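Local coordinates for protein pelota homolog (Archaeoglobus fulgidus, PDB 3OBY) that probably recognises stalled ribosomes, helps release them and may cleave their mRNA as a metal-dependent endoribonuclease, at residues 11-25 with 99-111. Residues are numbered along the deposited sequence; the frame is centred on the assembly and turned at random.
Sequences NEGEIKLIPETLDDL and ITVGKELSIIKKW
G13 O takes two hydrogen bonds from the other segment, one from the backbone N of K109 and one from the indole NE1 of W111, which arrive from opposite faces of the carbonyl plane; G13 N returns a bond to K109 O. The NE1 bond is 3.2 Å long to G13 O and lies in the plane of the indole, though it meets the oxygen from above the carbonyl plane. W111 is gripped a second time through its backbone N, 2.7 Å from N11 O. With CG anti to the carbonyl carbon (chi1 -59°), the indole turns toward 11-25, where CD1 of I15 lies over its six-membered ring in a CH-pi contact; K109 CG lies over the opposite face, toward the rim, and K109 NZ pairs with E33 and D36. Replacing W111 by an alanine would probably leave G13 O with only the K109 amide of these two donors and open a gap beside I15 CD1, which would lose its ring.

From there the strands run antiparallel: I15 and I107 exchange both backbone bonds, as do L17 and L105. The face bearing I15, L17, L105 and I107 is buried. On the other face, S106 OG donates to E14 OE2 at 2.9 Å, on the anti side of that oxygen, while the K16 chain lies across the E104 carboxylate, its NZ 4.7 Å from E104 OE1 and so not paired with it. Past the strands, in a type II turn from T100 to K103, G102 N donates to P19 O (2.6 Å). T21 and D24 form a capping box opening helix 22-31: T21 OG1 accepts from D24 N, the return bond to D24 OD1 is weak, and E20 N also donates to that oxygen.

Within the antiparallel sheet of the N-terminal Sm-fold domain, strand 14-18 lies between 2-6 and 105-108, which pairs onward with 37-40. L28 of helix 22-31 packs on L17 and P19, and W111 rests against L116 and L119 of helix 113-123.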
loop_
_atom_site.group_PDB
_atom_site.type_symbol
_atom_site.label_atom_id
_atom_site.label_comp_id
_atom_site.label_asym_id
_atom_site.label_seq_id
_atom_site.Cartn_x
_atom_site.Cartn_y
_atom_site.Cartn_z
ATOM N N ASN A 11 -1.268 25.963 7.518
ATOM C CA ASN A 11 -1.722 24.653 7.982
ATOM C C ASN A 11 -3.191 24.315 7.766
ATOM O O ASN A 11 -3.672 23.298 8.262
ATOM C CB ASN A 11 -1.389 24.479 9.458
ATOM C CG ASN A 11 0.044 24.081 9.675
ATOM O OD1 ASN A 11 0.501 23.075 9.135
ATOM N ND2 ASN A 11 0.768 24.867 10.465
ATOM N N GLU A 12 -3.898 25.167 7.033
ATOM C CA GLU A 12 -5.308 24.945 6.752
ATOM C C GLU A 12 -5.508 24.862 5.250
ATOM O O GLU A 12 -4.913 25.630 4.493
ATOM C CB GLU A 12 -6.151 26.080 7.332
ATOM C CG GLU A 12 -7.592 26.110 6.852
ATOM C CD GLU A 12 -8.454 27.035 7.691
ATOM O OE1 GLU A 12 -7.921 28.039 8.212
ATOM O OE2 GLU A 12 -9.665 26.767 7.824
ATOM N N GLY A 13 -6.345 23.926 4.822
ATOM C CA GLY A 13 -6.588 23.768 3.404
ATOM C C GLY A 13 -7.050 22.365 3.089
ATOM O O GLY A 13 -7.453 21.618 3.979
ATOM N N GLU A 14 -6.980 22.001 1.816
ATOM C CA GLU A 14 -7.407 20.683 1.383
ATOM C C GLU A 14 -6.260 19.761 0.996
ATOM O O GLU A 14 -5.282 20.182 0.378
ATOM C CB GLU A 14 -8.374 20.811 0.202
ATOM C CG GLU A 14 -8.254 19.697 -0.843
ATOM C CD GLU A 14 -9.247 19.843 -1.979
ATOM O OE1 GLU A 14 -9.810 20.950 -2.138
ATOM O OE2 GLU A 14 -9.453 18.855 -2.720
ATOM N N ILE A 15 -6.397 18.497 1.380
ATOM C CA ILE A 15 -5.428 17.476 1.046
ATOM C C ILE A 15 -6.227 16.367 0.376
ATOM O O ILE A 15 -7.165 15.828 0.953
ATOM C CB ILE A 15 -4.719 16.907 2.289
ATOM C CG1 ILE A 15 -3.983 18.022 3.036
ATOM C CG2 ILE A 15 -3.714 15.848 1.858
ATOM C CD1 ILE A 15 -3.161 17.549 4.223
ATOM N N LYS A 16 -5.866 16.057 -0.859
ATOM C CA LYS A 16 -6.535 15.022 -1.622
ATOM C C LYS A 16 -5.607 13.818 -1.621
ATOM O O LYS A 16 -4.482 13.895 -2.120
ATOM C CB LYS A 16 -6.784 15.510 -3.049
ATOM C CG LYS A 16 -7.465 14.490 -3.949
ATOM C CD LYS A 16 -7.724 15.051 -5.340
ATOM C CE LYS A 16 -8.614 16.291 -5.285
ATOM N NZ LYS A 16 -8.914 16.854 -6.636
ATOM N N LEU A 17 -6.084 12.707 -1.066
ATOM C CA LEU A 17 -5.273 11.496 -0.957
ATOM C C LEU A 17 -6.005 10.185 -1.206
ATOM O O LEU A 17 -7.217 10.150 -1.355
ATOM C CB LEU A 17 -4.624 11.468 0.430
ATOM C CG LEU A 17 -5.542 11.986 1.544
ATOM C CD1 LEU A 17 -6.698 11.013 1.756
ATOM C CD2 LEU A 17 -4.745 12.160 2.820
ATOM N N ILE A 18 -5.240 9.102 -1.242
ATOM C CA ILE A 18 -5.791 7.771 -1.463
ATOM C C ILE A 18 -5.167 6.744 -0.512
ATOM O O ILE A 18 -3.952 6.541 -0.517
ATOM C CB ILE A 18 -5.511 7.277 -2.887
ATOM C CG1 ILE A 18 -6.026 8.284 -3.904
ATOM C CG2 ILE A 18 -6.164 5.925 -3.100
ATOM C CD1 ILE A 18 -5.720 7.876 -5.332
ATOM N N PRO A 19 -5.994 6.086 0.320
ATOM C CA PRO A 19 -5.447 5.085 1.244
ATOM C C PRO A 19 -5.212 3.810 0.439
ATOM O O PRO A 19 -6.069 3.399 -0.342
ATOM C CB PRO A 19 -6.548 4.953 2.294
ATOM C CG PRO A 19 -7.789 5.162 1.492
ATOM C CD PRO A 19 -7.436 6.295 0.553
ATOM N N GLU A 20 -4.043 3.200 0.607
ATOM C CA GLU A 20 -3.690 1.991 -0.141
ATOM C C GLU A 20 -3.618 0.740 0.738
ATOM O O GLU A 20 -3.444 -0.371 0.246
ATOM C CB GLU A 20 -2.335 2.200 -0.825
ATOM C CG GLU A 20 -2.244 3.443 -1.705
ATOM C CD GLU A 20 -0.824 3.745 -2.165
ATOM O OE1 GLU A 20 -0.012 4.208 -1.340
ATOM O OE2 GLU A 20 -0.517 3.515 -3.354
ATOM N N THR A 21 -3.743 0.929 2.044
ATOM C CA THR A 21 -3.669 -0.181 2.976
ATOM C C THR A 21 -4.642 -0.005 4.129
ATOM O O THR A 21 -5.149 1.094 4.363
ATOM C CB THR A 21 -2.251 -0.312 3.566
ATOM O OG1 THR A 21 -1.954 0.838 4.366
ATOM C CG2 THR A 21 -1.236 -0.414 2.464
ATOM N N LEU A 22 -4.896 -1.093 4.848
ATOM C CA LEU A 22 -5.791 -1.026 5.985
ATOM C C LEU A 22 -5.180 -0.100 7.043
ATOM O O LEU A 22 -5.904 0.513 7.829
ATOM C CB LEU A 22 -6.048 -2.429 6.532
ATOM C CG LEU A 22 -6.720 -3.370 5.517
ATOM C CD1 LEU A 22 -7.029 -4.699 6.172
ATOM C CD2 LEU A 22 -7.996 -2.748 4.983
ATOM N N ASP A 23 -3.850 0.013 7.042
ATOM C CA ASP A 23 -3.138 0.906 7.968
ATOM C C ASP A 23 -3.623 2.325 7.673
ATOM O O ASP A 23 -4.022 3.078 8.570
ATOM C CB ASP A 23 -1.620 0.878 7.713
ATOM C CG ASP A 23 -0.969 -0.442 8.089
ATOM O OD1 ASP A 23 -1.689 -1.418 8.368
ATOM O OD2 ASP A 23 0.280 -0.505 8.094
ATOM N N ASP A 24 -3.566 2.675 6.390
ATOM C CA ASP A 24 -3.971 3.987 5.913
ATOM C C ASP A 24 -5.413 4.259 6.305
ATOM O O ASP A 24 -5.723 5.281 6.919
ATOM C CB ASP A 24 -3.841 4.058 4.387
ATOM C CG ASP A 24 -2.397 4.107 3.900
ATOM O OD1 ASP A 24 -2.189 3.874 2.685
ATOM O OD2 ASP A 24 -1.481 4.391 4.702
ATOM N N LEU A 25 -6.291 3.331 5.944
ATOM C CA LEU A 25 -7.709 3.464 6.243
ATOM C C LEU A 25 -7.935 3.665 7.740
ATOM O O LEU A 25 -8.761 4.479 8.154
ATOM C CB LEU A 25 -8.458 2.224 5.762
ATOM C CG LEU A 25 -9.955 2.437 5.540
ATOM C CD1 LEU A 25 -10.149 3.530 4.505
ATOM C CD2 LEU A 25 -10.606 1.141 5.078
ATOM N N ILE A 99 -15.454 5.266 2.621
ATOM C CA ILE A 99 -14.067 5.162 2.179
ATOM C C ILE A 99 -13.494 3.756 2.264
ATOM O O ILE A 99 -13.583 3.100 3.303
ATOM C CB ILE A 99 -13.148 6.078 3.006
ATOM C CG1 ILE A 99 -13.788 7.458 3.150
ATOM C CG2 ILE A 99 -11.785 6.175 2.339
ATOM C CD1 ILE A 99 -14.254 8.055 1.834
ATOM N N THR A 100 -12.914 3.291 1.163
ATOM C CA THR A 100 -12.270 1.976 1.131
ATOM C C THR A 100 -10.867 2.162 0.532
ATOM O O THR A 100 -10.574 3.208 -0.039
ATOM C CB THR A 100 -13.057 0.958 0.271
ATOM O OG1 THR A 100 -13.139 1.424 -1.076
ATOM C CG2 THR A 100 -14.444 0.763 0.812
ATOM N N VAL A 101 -10.001 1.165 0.667
ATOM C CA VAL A 101 -8.652 1.272 0.108
ATOM C C VAL A 101 -8.748 1.532 -1.384
ATOM O O VAL A 101 -9.653 1.033 -2.047
ATOM C CB VAL A 101 -7.817 -0.027 0.301
ATOM C CG1 VAL A 101 -7.560 -0.277 1.763
ATOM C CG2 VAL A 101 -8.541 -1.205 -0.305
ATOM N N GLY A 102 -7.814 2.316 -1.909
ATOM C CA GLY A 102 -7.815 2.618 -3.333
ATOM C C GLY A 102 -8.749 3.727 -3.779
ATOM O O GLY A 102 -8.700 4.148 -4.933
ATOM N N LYS A 103 -9.606 4.207 -2.883
ATOM C CA LYS A 103 -10.532 5.272 -3.242
ATOM C C LYS A 103 -10.003 6.637 -2.854
ATOM O O LYS A 103 -9.455 6.823 -1.768
ATOM C CB LYS A 103 -11.889 5.069 -2.579
ATOM C CG LYS A 103 -12.889 6.159 -2.933
ATOM C CD LYS A 103 -14.234 5.892 -2.294
ATOM C CE LYS A 103 -15.331 6.720 -2.926
ATOM N NZ LYS A 103 -16.662 6.269 -2.430
ATOM N N GLU A 104 -10.192 7.598 -3.747
ATOM C CA GLU A 104 -9.730 8.946 -3.502
ATOM C C GLU A 104 -10.723 9.747 -2.672
ATOM O O GLU A 104 -11.929 9.540 -2.745
ATOM C CB GLU A 104 -9.495 9.661 -4.829
ATOM C CG GLU A 104 -8.818 11.010 -4.684
ATOM C CD GLU A 104 -8.892 11.825 -5.951
ATOM O OE1 GLU A 104 -9.993 12.327 -6.258
ATOM O OE2 GLU A 104 -7.859 11.960 -6.642
ATOM N N LEU A 105 -10.197 10.662 -1.872
ATOM C CA LEU A 105 -11.016 11.530 -1.054
ATOM C C LEU A 105 -10.200 12.771 -0.702
ATOM O O LEU A 105 -8.968 12.732 -0.689
ATOM C CB LEU A 105 -11.463 10.833 0.230
ATOM C CG LEU A 105 -10.405 10.576 1.298
ATOM C CD1 LEU A 105 -11.048 10.667 2.668
ATOM C CD2 LEU A 105 -9.762 9.223 1.064
ATOM N N SER A 106 -10.903 13.869 -0.434
ATOM C CA SER A 106 -10.287 15.132 -0.073
ATOM C C SER A 106 -10.763 15.545 1.310
ATOM O O SER A 106 -11.963 15.558 1.591
ATOM C CB SER A 106 -10.667 16.223 -1.079
ATOM O OG SER A 106 -10.047 16.007 -2.331
ATOM N N ILE A 107 -9.807 15.874 2.168
ATOM C CA ILE A 107 -10.098 16.312 3.522
ATOM C C ILE A 107 -9.715 17.790 3.555
ATOM O O ILE A 107 -8.618 18.163 3.150
ATOM C CB ILE A 107 -9.255 15.525 4.557
ATOM C CG1 ILE A 107 -9.644 14.055 4.527
ATOM C CG2 ILE A 107 -9.456 16.078 5.954
ATOM C CD1 ILE A 107 -8.727 13.176 5.351
ATOM N N ILE A 108 -10.639 18.625 4.015
ATOM C CA ILE A 108 -10.412 20.056 4.108
ATOM C C ILE A 108 -10.652 20.455 5.550
ATOM O O ILE A 108 -11.759 20.295 6.058
ATOM C CB ILE A 108 -11.380 20.826 3.201
ATOM C CG1 ILE A 108 -11.263 20.294 1.771
ATOM C CG2 ILE A 108 -11.064 22.313 3.243
ATOM C CD1 ILE A 108 -12.219 20.942 0.788
ATOM N N LYS A 109 -9.606 20.966 6.198
ATOM C CA LYS A 109 -9.672 21.375 7.599
ATOM C C LYS A 109 -8.414 22.148 7.954
ATOM O O LYS A 109 -7.575 22.453 7.097
ATOM C CB LYS A 109 -9.722 20.136 8.501
ATOM C CG LYS A 109 -8.473 19.253 8.338
ATOM C CD LYS A 109 -8.583 17.892 9.019
ATOM C CE LYS A 109 -8.701 18.022 10.531
ATOM N NZ LYS A 109 -8.834 16.703 11.213
ATOM N N LYS A 110 -8.300 22.459 9.238
ATOM C CA LYS A 110 -7.127 23.123 9.764
ATOM C C LYS A 110 -6.380 21.898 10.277
ATOM O O LYS A 110 -6.911 21.141 11.088
ATOM C CB LYS A 110 -7.498 24.065 10.922
ATOM C CG LYS A 110 -7.956 23.376 12.214
ATOM C CD LYS A 110 -8.445 24.388 13.248
ATOM C CE LYS A 110 -8.744 23.744 14.599
ATOM N NZ LYS A 110 -7.518 23.221 15.269
ATOM N N TRP A 111 -5.169 21.679 9.787
ATOM C CA TRP A 111 -4.403 20.512 10.200
ATOM C C TRP A 111 -3.503 20.690 11.418
ATOM O O TRP A 111 -2.832 21.712 11.582
ATOM C CB TRP A 111 -3.569 20.015 9.023
ATOM C CG TRP A 111 -4.407 19.652 7.844
ATOM C CD1 TRP A 111 -5.031 20.507 6.988
ATOM C CD2 TRP A 111 -4.750 18.328 7.415
ATOM N NE1 TRP A 111 -5.745 19.801 6.052
ATOM C CE2 TRP A 111 -5.595 18.460 6.294
ATOM C CE3 TRP A 111 -4.433 17.041 7.877
ATOM C CZ2 TRP A 111 -6.122 17.352 5.616
ATOM C CZ3 TRP A 111 -4.957 15.942 7.202
ATOM C CH2 TRP A 111 -5.797 16.106 6.087
#